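Local coordinates for lumazine protein (Photobacterium kishitanii, PDB 3A35) that serves as an antenna protein that binds a lumazine or flavin chromophore and shifts luciferase bioluminescence to shorter wavelength, at residues Val105-Asn110 against Gly175-Val180. Sequence-based numbering, arbitrary orientation.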
loop_
_atom_site.group_PDB
_atom_site.type_symbol
_atom_site.label_atom_id
_atom_site.label_comp_id
_atom_site.label_asym_id
_atom_site.label_seq_id
_atom_site.Cartn_x
_atom_site.Cartn_y
_atom_site.Cartn_z
ATOM N N VAL A 105 5.357 1.994 -9.304
ATOM C CA VAL A 105 3.956 2.161 -9.506
ATOM C C VAL A 105 3.454 1.307 -10.646
ATOM O O VAL A 105 4.088 1.198 -11.715
ATOM C CB VAL A 105 3.675 3.614 -9.740
ATOM C CG1 VAL A 105 2.233 3.854 -10.005
ATOM C CG2 VAL A 105 4.009 4.459 -8.564
ATOM N N ALA A 106 2.303 0.757 -10.458
ATOM C CA ALA A 106 1.525 0.085 -11.589
ATOM C C ALA A 106 0.121 0.578 -11.651
ATOM O O ALA A 106 -0.316 1.418 -10.819
ATOM C CB ALA A 106 1.598 -1.434 -11.470
ATOM N N THR A 107 -0.743 0.121 -12.590
ATOM C CA THR A 107 -2.023 0.776 -12.783
ATOM C C THR A 107 -3.076 -0.287 -12.946
ATOM O O THR A 107 -2.879 -1.253 -13.724
ATOM C CB THR A 107 -1.956 1.631 -14.069
ATOM O OG1 THR A 107 -0.951 2.621 -13.861
ATOM C CG2 THR A 107 -3.243 2.374 -14.322
ATOM N N VAL A 108 -4.180 -0.129 -12.308
ATOM C CA VAL A 108 -5.333 -1.090 -12.360
ATOM C C VAL A 108 -5.860 -1.060 -13.822
ATOM O O VAL A 108 -6.293 -0.021 -14.330
ATOM C CB VAL A 108 -6.373 -0.716 -11.391
ATOM C CG1 VAL A 108 -7.638 -1.559 -11.546
ATOM C CG2 VAL A 108 -5.822 -0.837 -9.960
ATOM N N ASP A 109 -5.904 -2.248 -14.426
ATOM C CA ASP A 109 -6.444 -2.413 -15.800
ATOM C C ASP A 109 -7.965 -2.628 -15.685
ATOM O O ASP A 109 -8.742 -2.251 -16.612
ATOM C CB ASP A 109 -5.832 -3.648 -16.452
ATOM C CG ASP A 109 -6.542 -4.044 -17.794
ATOM O OD1 ASP A 109 -6.191 -3.423 -18.814
ATOM O OD2 ASP A 109 -7.467 -4.905 -17.823
ATOM N N ASN A 110 -8.464 -3.348 -14.690
ATOM C CA ASN A 110 -9.829 -3.800 -14.595
ATOM C C ASN A 110 -10.084 -4.285 -13.152
ATOM O O ASN A 110 -9.126 -4.834 -12.455
ATOM C CB ASN A 110 -9.999 -4.981 -15.616
ATOM C CG ASN A 110 -11.353 -5.602 -15.608
ATOM O OD1 ASN A 110 -11.528 -6.848 -15.806
ATOM N ND2 ASN A 110 -12.369 -4.737 -15.435
ATOM N N GLY A 175 -7.557 2.483 -14.115
ATOM C CA GLY A 175 -6.720 3.639 -14.076
ATOM C C GLY A 175 -6.135 4.066 -12.723
ATOM O O GLY A 175 -5.320 4.982 -12.697
ATOM N N SER A 176 -6.587 3.406 -11.651
ATOM C CA SER A 176 -5.981 3.680 -10.320
ATOM C C SER A 176 -4.533 3.252 -10.332
ATOM O O SER A 176 -4.203 2.130 -10.675
ATOM C CB SER A 176 -6.724 2.932 -9.275
ATOM O OG SER A 176 -8.022 3.470 -9.088
ATOM N N ASP A 177 -3.643 4.119 -9.897
ATOM C CA ASP A 177 -2.250 3.780 -9.607
ATOM C C ASP A 177 -2.118 3.162 -8.244
ATOM O O ASP A 177 -2.804 3.482 -7.291
ATOM C CB ASP A 177 -1.328 4.958 -9.714
ATOM C CG ASP A 177 -1.098 5.433 -11.177
ATOM O OD1 ASP A 177 -1.434 4.757 -12.158
ATOM O OD2 ASP A 177 -0.551 6.531 -11.308
ATOM N N VAL A 178 -1.191 2.174 -8.174
ATOM C CA VAL A 178 -0.920 1.386 -6.913
ATOM C C VAL A 178 0.572 1.230 -6.737
ATOM O O VAL A 178 1.344 1.219 -7.679
ATOM C CB VAL A 178 -1.603 0.023 -6.982
ATOM C CG1 VAL A 178 -3.083 0.085 -7.093
ATOM C CG2 VAL A 178 -1.031 -0.848 -8.120
ATOM N N ASN A 179 0.951 1.085 -5.460
ATOM C CA ASN A 179 2.360 0.741 -5.093
ATOM C C ASN A 179 2.528 -0.754 -5.145
ATOM O O ASN A 179 1.782 -1.498 -4.487
ATOM C CB ASN A 179 2.648 1.162 -3.642
ATOM C CG ASN A 179 2.632 2.684 -3.457
ATOM O OD1 ASN A 179 2.904 3.461 -4.423
ATOM N ND2 ASN A 179 2.452 3.145 -2.235
ATOM N N VAL A 180 3.539 -1.199 -5.917
ATOM C CA VAL A 180 3.811 -2.695 -5.983
ATOM C C VAL A 180 5.099 -3.021 -5.291
ATOM O O VAL A 180 6.149 -2.312 -5.475
ATOM C CB VAL A 180 3.881 -3.066 -7.508
ATOM C CG1 VAL A 180 4.269 -4.586 -7.642
ATOM C CG2 VAL A 180 2.655 -2.672 -8.270
#
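Ser-176 O accepts the backbone N-H of Val-108 at 2.8 Å, a nearly straight bond, and a CA-H...O contact from Thr-107 meets the same oxygen. Such bonds join the first and last strands of the second six-stranded antiparallel barrel, the lumazine-binding fold shared with riboflavin synthase. The antiparallel register is set by the hydrogen-bonded pair Ala-106/Val-178 between the non-hydrogen-bonded pairs Val-105/Asn-179 and Thr-107/Asp-177: Ala-106 N reaches Val-178 O at 3.0 Å, and Val-178 N returns to Ala-106 O at 2.9 Å. Ser-176 and Gly-175 both precede the regular strand and continue its pairing, Gly-175 N donating to Val-108 O. The axes of the short strand segments make 132°, a marked twist consistent with the coiling of a closed barrel.

Toward the interior, Ala-106 CB meets Val-180 CG2 at 3.6 Å and Val-108 CG2 approaches Val-178 CG1, while Ile-122, Ile-138 and Ile-140 of neighbouring strands continue this apolar layer. On the other face, Val-105 CG1, anti to its backbone N (chi1 178°), lies against Asp-177 CB, the side chains crossing at about a right angle. Asn-179 OD1 accepts from Thr-71 N and its ND2 donates to Asn-45 O; this side chain lies about 4 Å from those of riboflavin-binding Cys-47 and Ile-102, and about 7 Å from the ligand. Thr-107 and Asp-177 run side by side, and Thr-107 OG1 donates to Asp-177 OD1 at 2.8 Å, on its anti side and 30° out of the carboxylate plane.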